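Local coordinates for protein beta-fructofuranosidase, insoluble isoenzyme CWINV1 (Arabidopsis thaliana, PDB 2OXB) that hydrolyses sucrose and 1-kestose, and less readily neokestose and levan, as a secreted cell-wall invertase of glycosyl hydrolase family 32, at residues 203-208 / 286-291. The protein carries 1 engineered substitution. Sequence-based numbering, arbitrary orientation.
Sequences FFPVTR and NRRILW
Phe204 holds CG between its backbone N and carbonyl carbon (chi1 66°), while Arg288 runs out extended, with CG anti to its N, and then bends at chi3 (-82°); the bend brings the guanidinium against the root of the phenylalanine. CD of Arg288 sits over one face of the Phe204 ring, offset toward the rim and 4.0 Å from the ring centroid, a CH-pi contact. Beyond it, Arg288 NE lies 3.4 Å from Phe204 CD1, and the guanidinium slides off the ring so that Phe204 CB lies over one of its faces, 3.3 Å from Arg288 NH2. The ring and guanidinium planes are tilted 21° to each other. Pro205 adds a looser touch, its CD 4.3 Å from Arg288 NH2. At the ring's edge, in its plane, stands Val206 CG1 of the same strand. With an alanine at Arg288, the Phe204 ring face would probably lose the CD methylene above it and Phe204 CB its guanidinium, opening a gap between the two strands. The contact is buried and joins neighbouring sheets of the family 32 N-terminal domain, a five-bladed beta-propeller: strand 201-207 pairs with strand 226-234, whereas strand 287-291 runs between strands 278-282 and 316-320. Phe204 also touches Thr279 of strand 278-282 and Tyr269 of a loop, and Arg288 packs on Ile318 of strand 316-320, placing the contact between two adjacent blades.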
ATOM      1  N   PHE A 203       2.441  13.601  -2.876  1.00 16.91           N
ATOM      2  CA  PHE A 203       3.741  14.239  -2.843  1.00 16.57           C
ATOM      3  C   PHE A 203       4.059  14.583  -1.397  1.00 16.24           C
ATOM      4  O   PHE A 203       3.254  15.223  -0.718  1.00 13.90           O
ATOM      5  CB  PHE A 203       3.724  15.495  -3.715  1.00 19.34           C
ATOM      6  CG  PHE A 203       5.079  16.034  -4.015  1.00 20.60           C
ATOM      7  CD1 PHE A 203       5.945  15.337  -4.855  1.00 23.86           C
ATOM      8  CD2 PHE A 203       5.487  17.247  -3.475  1.00 22.59           C
ATOM      9  CE1 PHE A 203       7.204  15.840  -5.164  1.00 24.10           C
ATOM     10  CE2 PHE A 203       6.739  17.771  -3.765  1.00 24.94           C
ATOM     11  CZ  PHE A 203       7.604  17.065  -4.617  1.00 27.82           C
ATOM     12  N   PHE A 204       5.234  14.136  -0.942  1.00 16.13           N
ATOM     13  CA  PHE A 204       5.706  14.329   0.439  1.00 16.45           C
ATOM     14  C   PHE A 204       7.234  14.179   0.597  1.00 15.76           C
ATOM     15  O   PHE A 204       7.871  13.398  -0.112  1.00 12.61           O
ATOM     16  CB  PHE A 204       5.013  13.308   1.368  1.00 15.39           C
ATOM     17  CG  PHE A 204       5.388  11.882   1.079  1.00 14.73           C
ATOM     18  CD1 PHE A 204       6.579  11.345   1.571  1.00 12.62           C
ATOM     19  CD2 PHE A 204       4.588  11.095   0.250  1.00 15.02           C
ATOM     20  CE1 PHE A 204       6.962  10.050   1.236  1.00 13.90           C
ATOM     21  CE2 PHE A 204       4.966   9.794  -0.087  1.00 14.65           C
ATOM     22  CZ  PHE A 204       6.152   9.269   0.401  1.00 12.63           C
ATOM     23  N   PRO A 205       7.831  14.920   1.551  1.00 16.37           N
ATOM     24  CA  PRO A 205       9.270  14.880   1.819  1.00 17.34           C
ATOM     25  C   PRO A 205       9.662  13.789   2.832  1.00 17.48           C
ATOM     26  O   PRO A 205       8.829  13.316   3.609  1.00 14.83           O
ATOM     27  CB  PRO A 205       9.536  16.270   2.376  1.00 18.37           C
ATOM     28  CG  PRO A 205       8.349  16.462   3.246  1.00 17.53           C
ATOM     29  CD  PRO A 205       7.193  15.968   2.367  1.00 17.06           C
ATOM     30  N   VAL A 206      10.933  13.398   2.804  1.00 18.02           N
ATOM     31  CA  VAL A 206      11.467  12.411   3.740  1.00 22.11           C
ATOM     32  C   VAL A 206      12.905  12.818   4.092  1.00 24.52           C
ATOM     33  O   VAL A 206      13.709  13.151   3.222  1.00 25.94           O
ATOM     34  CB  VAL A 206      11.447  10.960   3.157  1.00 20.66           C
ATOM     35  CG1 VAL A 206      10.015  10.472   3.013  1.00 23.34           C
ATOM     36  CG2 VAL A 206      12.141  10.914   1.814  1.00 21.87           C
ATOM     37  N   THR A 207      13.214  12.825   5.379  1.00 26.30           N
ATOM     38  CA  THR A 207      14.546  13.183   5.826  1.00 27.17           C
ATOM     39  C   THR A 207      15.437  12.035   5.337  1.00 28.23           C
ATOM     40  O   THR A 207      14.963  10.906   5.246  1.00 27.77           O
ATOM     41  CB  THR A 207      14.545  13.319   7.374  1.00 27.13           C
ATOM     42  OG1 THR A 207      15.738  13.977   7.809  1.00 30.57           O
ATOM     43  CG2 THR A 207      14.442  11.961   8.028  1.00 26.05           C
ATOM     44  N   ARG A 208      16.698  12.312   4.993  1.00 30.96           N
ATOM     45  CA  ARG A 208      17.601  11.258   4.501  1.00 34.39           C
ATOM     46  C   ARG A 208      17.925  10.206   5.554  1.00 35.53           C
ATOM     47  O   ARG A 208      17.631   9.019   5.386  1.00 36.62           O
ATOM     48  CB  ARG A 208      18.934  11.831   3.988  1.00 35.72           C
ATOM     49  CG  ARG A 208      18.893  12.559   2.649  1.00 38.92           C
ATOM     50  CD  ARG A 208      20.197  12.328   1.867  1.00 41.82           C
ATOM     51  NE  ARG A 208      20.241  10.969   1.320  1.00 45.02           N
ATOM     52  CZ  ARG A 208      21.318  10.396   0.789  1.00 46.26           C
ATOM     53  NH1 ARG A 208      22.469  11.061   0.725  1.00 45.57           N
ATOM     54  NH2 ARG A 208      21.242   9.152   0.328  1.00 47.02           N
ATOM     55  N   ASN A 286       5.126  11.317  15.302  1.00 33.37           N
ATOM     56  CA  ASN A 286       6.137  11.884  14.415  1.00 34.11           C
ATOM     57  C   ASN A 286       6.469  10.893  13.296  1.00 34.39           C
ATOM     58  O   ASN A 286       7.612  10.821  12.831  1.00 35.55           O
ATOM     59  CB  ASN A 286       7.406  12.213  15.200  1.00 34.81           C
ATOM     60  CG  ASN A 286       8.324  13.163  14.455  1.00 35.86           C
ATOM     61  OD1 ASN A 286       8.004  14.344  14.283  1.00 38.61           O
ATOM     62  ND2 ASN A 286       9.471  12.654  14.004  1.00 34.29           N
ATOM     63  N   ARG A 287       5.472  10.128  12.862  1.00 33.01           N
ATOM     64  CA  ARG A 287       5.702   9.163  11.801  1.00 31.16           C
ATOM     65  C   ARG A 287       4.763   9.351  10.622  1.00 30.39           C
ATOM     66  O   ARG A 287       3.784  10.094  10.703  1.00 29.97           O
ATOM     67  CB  ARG A 287       5.578   7.738  12.339  1.00 30.25           C
ATOM     68  CG  ARG A 287       4.218   7.361  12.845  1.00 28.35           C
ATOM     69  CD  ARG A 287       4.314   6.077  13.628  1.00 28.32           C
ATOM     70  NE  ARG A 287       3.057   5.337  13.660  1.00 28.98           N
ATOM     71  CZ  ARG A 287       1.905   5.820  14.117  1.00 30.53           C
ATOM     72  NH1 ARG A 287       1.838   7.055  14.583  1.00 28.25           N
ATOM     73  NH2 ARG A 287       0.814   5.060  14.124  1.00 32.11           N
ATOM     74  N   ARG A 288       5.086   8.690   9.516  1.00 29.41           N
ATOM     75  CA  ARG A 288       4.273   8.761   8.315  1.00 26.66           C
ATOM     76  C   ARG A 288       3.600   7.410   8.075  1.00 25.98           C
ATOM     77  O   ARG A 288       4.266   6.399   7.842  1.00 25.63           O
ATOM     78  CB  ARG A 288       5.144   9.158   7.118  1.00 26.54           C
ATOM     79  CG  ARG A 288       4.366   9.309   5.801  1.00 27.21           C
ATOM     80  CD  ARG A 288       5.211   9.930   4.674  1.00 23.34           C
ATOM     81  NE  ARG A 288       5.263  11.387   4.756  1.00 22.18           N
ATOM     82  CZ  ARG A 288       4.251  12.196   4.447  1.00 22.19           C
ATOM     83  NH1 ARG A 288       3.096  11.699   4.029  1.00 21.70           N
ATOM     84  NH2 ARG A 288       4.389  13.508   4.565  1.00 22.28           N
ATOM     85  N   ILE A 289       2.273   7.408   8.158  1.00 25.12           N
ATOM     86  CA  ILE A 289       1.481   6.198   7.958  1.00 26.89           C
ATOM     87  C   ILE A 289       1.099   6.034   6.496  1.00 27.42           C
ATOM     88  O   ILE A 289       0.715   6.997   5.837  1.00 29.38           O
ATOM     89  CB  ILE A 289       0.173   6.230   8.777  1.00 26.84           C
ATOM     90  CG1 ILE A 289       0.453   5.966  10.264  1.00 29.43           C
ATOM     91  CG2 ILE A 289      -0.782   5.170   8.257  1.00 27.99           C
ATOM     92  CD1 ILE A 289       1.313   6.998  10.960  1.00 28.06           C
ATOM     93  N   LEU A 290       1.173   4.807   6.000  1.00 27.46           N
ATOM     94  CA  LEU A 290       0.844   4.545   4.609  1.00 27.57           C
ATOM     95  C   LEU A 290      -0.326   3.588   4.394  1.00 28.02           C
ATOM     96  O   LEU A 290      -0.235   2.388   4.679  1.00 27.05           O
ATOM     97  CB  LEU A 290       2.081   4.016   3.894  1.00 28.22           C
ATOM     98  CG  LEU A 290       1.891   3.639   2.428  1.00 30.86           C
ATOM     99  CD1 LEU A 290       3.144   4.043   1.658  1.00 32.42           C
ATOM    100  CD2 LEU A 290       1.619   2.142   2.289  1.00 30.82           C
ATOM    101  N   TRP A 291      -1.420   4.130   3.865  1.00 29.20           N
ATOM    102  CA  TRP A 291      -2.620   3.347   3.583  1.00 30.50           C
ATOM    103  C   TRP A 291      -2.707   2.843   2.146  1.00 31.09           C
ATOM    104  O   TRP A 291      -2.411   3.574   1.203  1.00 30.97           O
ATOM    105  CB  TRP A 291      -3.879   4.160   3.846  1.00 31.97           C
ATOM    106  CG  TRP A 291      -4.111   4.526   5.244  1.00 34.72           C
ATOM    107  CD1 TRP A 291      -3.664   5.648   5.890  1.00 37.45           C
ATOM    108  CD2 TRP A 291      -4.902   3.803   6.184  1.00 35.84           C
ATOM    109  NE1 TRP A 291      -4.141   5.670   7.181  1.00 38.32           N
ATOM    110  CE2 TRP A 291      -4.903   4.549   7.388  1.00 37.41           C
ATOM    111  CE3 TRP A 291      -5.614   2.594   6.130  1.00 37.32           C
ATOM    112  CZ2 TRP A 291      -5.597   4.125   8.532  1.00 37.23           C
ATOM    113  CZ3 TRP A 291      -6.303   2.169   7.266  1.00 38.09           C
ATOM    114  CH2 TRP A 291      -6.289   2.936   8.452  1.00 39.29           C
TER